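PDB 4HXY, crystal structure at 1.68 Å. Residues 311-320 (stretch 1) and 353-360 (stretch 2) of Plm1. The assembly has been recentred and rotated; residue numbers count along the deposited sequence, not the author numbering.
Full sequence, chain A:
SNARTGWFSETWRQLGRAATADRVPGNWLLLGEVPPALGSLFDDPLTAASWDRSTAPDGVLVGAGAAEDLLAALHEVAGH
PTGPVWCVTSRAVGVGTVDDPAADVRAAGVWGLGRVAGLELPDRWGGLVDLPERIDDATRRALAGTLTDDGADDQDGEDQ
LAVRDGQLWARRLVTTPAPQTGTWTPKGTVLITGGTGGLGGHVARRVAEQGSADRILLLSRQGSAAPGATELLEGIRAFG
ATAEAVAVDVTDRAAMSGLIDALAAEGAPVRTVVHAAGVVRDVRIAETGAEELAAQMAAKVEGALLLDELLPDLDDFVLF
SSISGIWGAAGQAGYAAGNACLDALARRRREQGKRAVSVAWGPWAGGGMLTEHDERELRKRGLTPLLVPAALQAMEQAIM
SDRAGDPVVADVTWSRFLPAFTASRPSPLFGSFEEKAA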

# COMPACT_ATOMS: atom_id res chain seq x y z
N LEU A 311 -12.06 15.27 -7.29
CA LEU A 311 -11.29 15.67 -8.47
C LEU A 311 -11.33 14.59 -9.55
O LEU A 311 -10.33 13.93 -9.81
CB LEU A 311 -9.85 15.95 -8.06
CG LEU A 311 -9.68 17.18 -7.18
CD1 LEU A 311 -8.29 17.26 -6.62
CD2 LEU A 311 -10.01 18.45 -8.01
N PRO A 312 -12.49 14.39 -10.19
CA PRO A 312 -12.63 13.37 -11.24
C PRO A 312 -11.89 13.66 -12.54
O PRO A 312 -11.66 12.72 -13.31
CB PRO A 312 -14.13 13.37 -11.53
CG PRO A 312 -14.59 14.74 -11.14
CD PRO A 312 -13.76 15.09 -9.93
N ASP A 313 -11.53 14.92 -12.78
CA ASP A 313 -10.92 15.36 -14.03
C ASP A 313 -9.55 15.97 -13.73
O ASP A 313 -9.45 17.14 -13.35
CB ASP A 313 -11.82 16.41 -14.72
CG ASP A 313 -13.26 15.93 -14.89
OD1 ASP A 313 -13.45 14.75 -15.26
OD2 ASP A 313 -14.21 16.73 -14.64
N LEU A 314 -8.51 15.16 -13.81
CA LEU A 314 -7.14 15.63 -13.58
C LEU A 314 -6.23 15.15 -14.70
O LEU A 314 -6.46 14.07 -15.26
CB LEU A 314 -6.57 15.10 -12.27
CG LEU A 314 -7.29 15.51 -10.99
CD1 LEU A 314 -6.80 14.67 -9.80
CD2 LEU A 314 -7.08 17.01 -10.76
N ASP A 315 -5.19 15.93 -14.97
CA ASP A 315 -4.11 15.55 -15.87
C ASP A 315 -3.27 14.42 -15.25
O ASP A 315 -2.73 13.57 -15.98
CB ASP A 315 -3.17 16.73 -16.14
CG ASP A 315 -3.83 17.86 -16.96
OD1 ASP A 315 -4.82 17.58 -17.65
OD2 ASP A 315 -3.33 19.00 -16.91
N ASP A 316 -3.09 14.49 -13.93
CA ASP A 316 -2.29 13.53 -13.18
C ASP A 316 -2.76 13.43 -11.74
O ASP A 316 -3.18 14.42 -11.14
CB ASP A 316 -0.81 13.93 -13.21
CG ASP A 316 -0.14 13.49 -14.48
OD1 ASP A 316 -0.18 12.27 -14.79
OD2 ASP A 316 0.40 14.38 -15.19
N PHE A 317 -2.68 12.22 -11.21
CA PHE A 317 -3.05 11.91 -9.83
C PHE A 317 -1.98 10.96 -9.33
O PHE A 317 -1.98 9.77 -9.70
CB PHE A 317 -4.43 11.25 -9.85
CG PHE A 317 -5.03 10.95 -8.50
CD1 PHE A 317 -5.79 11.89 -7.84
CD2 PHE A 317 -4.92 9.70 -7.96
CE1 PHE A 317 -6.39 11.61 -6.62
CE2 PHE A 317 -5.53 9.40 -6.73
CZ PHE A 317 -6.24 10.37 -6.06
N VAL A 318 -1.06 11.50 -8.53
CA VAL A 318 0.19 10.84 -8.19
C VAL A 318 0.18 10.55 -6.70
O VAL A 318 0.12 11.46 -5.87
CB VAL A 318 1.41 11.71 -8.54
CG1 VAL A 318 2.73 10.97 -8.25
CG2 VAL A 318 1.35 12.11 -10.03
N LEU A 319 0.24 9.27 -6.37
CA LEU A 319 0.25 8.83 -4.97
C LEU A 319 1.65 8.39 -4.52
O LEU A 319 2.31 7.61 -5.20
CB LEU A 319 -0.75 7.69 -4.78
CG LEU A 319 -2.18 8.01 -5.24
CD1 LEU A 319 -3.10 6.79 -5.10
CD2 LEU A 319 -2.76 9.19 -4.49
N PHE A 320 2.13 8.93 -3.39
CA PHE A 320 3.40 8.51 -2.83
C PHE A 320 3.17 7.37 -1.84
O PHE A 320 2.72 7.58 -0.70
CB PHE A 320 4.10 9.68 -2.17
CG PHE A 320 4.96 10.49 -3.10
CD1 PHE A 320 4.67 10.60 -4.45
CD2 PHE A 320 6.09 11.11 -2.61
CE1 PHE A 320 5.50 11.33 -5.31
CE2 PHE A 320 6.94 11.83 -3.46
CZ PHE A 320 6.63 11.95 -4.81
N GLY A 353 -11.02 4.91 -16.16
CA GLY A 353 -10.63 5.67 -17.33
C GLY A 353 -9.90 6.96 -16.98
O GLY A 353 -9.80 7.87 -17.81
N LYS A 354 -9.37 7.03 -15.76
CA LYS A 354 -8.69 8.24 -15.29
C LYS A 354 -7.20 7.97 -15.07
O LYS A 354 -6.81 6.85 -14.79
CB LYS A 354 -9.31 8.70 -13.99
CG LYS A 354 -10.79 9.11 -14.10
CD LYS A 354 -11.35 9.44 -12.74
CE LYS A 354 -12.86 9.66 -12.77
NZ LYS A 354 -13.28 10.62 -13.84
N ARG A 355 -6.38 9.00 -15.22
CA ARG A 355 -4.95 8.87 -14.98
C ARG A 355 -4.66 8.73 -13.48
O ARG A 355 -5.30 9.39 -12.67
CB ARG A 355 -4.16 10.05 -15.57
CG ARG A 355 -3.92 9.86 -17.08
CD ARG A 355 -3.16 10.99 -17.69
NE ARG A 355 -1.82 11.11 -17.14
CZ ARG A 355 -0.76 10.41 -17.54
NH1 ARG A 355 0.42 10.64 -16.95
NH2 ARG A 355 -0.86 9.50 -18.50
N ALA A 356 -3.74 7.83 -13.15
CA ALA A 356 -3.28 7.65 -11.77
C ALA A 356 -2.03 6.80 -11.74
O ALA A 356 -1.91 5.85 -12.50
CB ALA A 356 -4.35 7.00 -10.89
N VAL A 357 -1.08 7.17 -10.89
CA VAL A 357 0.05 6.31 -10.58
C VAL A 357 0.34 6.35 -9.08
O VAL A 357 0.28 7.42 -8.46
CB VAL A 357 1.29 6.67 -11.37
CG1 VAL A 357 1.78 8.13 -11.10
CG2 VAL A 357 2.41 5.58 -11.13
N SER A 358 0.66 5.18 -8.54
CA SER A 358 1.13 5.07 -7.17
C SER A 358 2.55 4.57 -7.21
O SER A 358 2.80 3.46 -7.70
CB SER A 358 0.26 4.10 -6.38
OG SER A 358 0.66 4.05 -5.01
N VAL A 359 3.49 5.36 -6.72
CA VAL A 359 4.89 4.92 -6.71
C VAL A 359 5.21 4.43 -5.31
O VAL A 359 5.11 5.21 -4.36
CB VAL A 359 5.88 6.04 -7.09
CG1 VAL A 359 7.31 5.55 -7.07
CG2 VAL A 359 5.57 6.60 -8.49
N ALA A 360 5.60 3.16 -5.20
CA ALA A 360 5.97 2.57 -3.91
C ALA A 360 7.47 2.81 -3.71
O ALA A 360 8.31 2.06 -4.19
CB ALA A 360 5.61 1.10 -3.89
O HOH W 1 -6.64 11.67 -13.23
O HOH W 2 -7.14 11.55 -16.51

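Stretch 2 meets stretch 1 first through K354, whose CA-to-CB bond points toward the partner; chi1 is m, chi2 and chi3 are t, and chi4 (m) turns K354 NZ to a hydrogen bond with P312 O at 2.7 Å. D313 OD1 lies 4.4 Å from K354 NZ, too far for a salt bridge.

R355 also points toward stretch 1, and its guanidinium is approached at the edge, near its plane. R355 NH1 donates to D316 OD1 at 2.8 Å (152°) and R355 NE donates to the same OD1 at 3.1 Å, making a salt bridge; a weak bond from R355 NE to D315 O (2.9 Å, 130°) adds to it. Where the strands have not yet paired, water 2 accepts from R355 N at 3.0 Å and donates to L314 O at 2.9 Å.

A356 packs its CB 4.0 Å from F317 CD2, while its CA lies 3.2 Å from F317 O in a CA-H...O contact.

From V357 the pairing is parallel. V357 N donates to F317 O (3.0 Å, 159°), and V357 O receives L319 N at 2.8 Å and a nearly linear 176°. On one face V357 CG1 meets V318 CG1 at 4.1 Å; S358 and L319 share the other. V359 N then donates to L319 O at 3.0 Å, continuing the ladder.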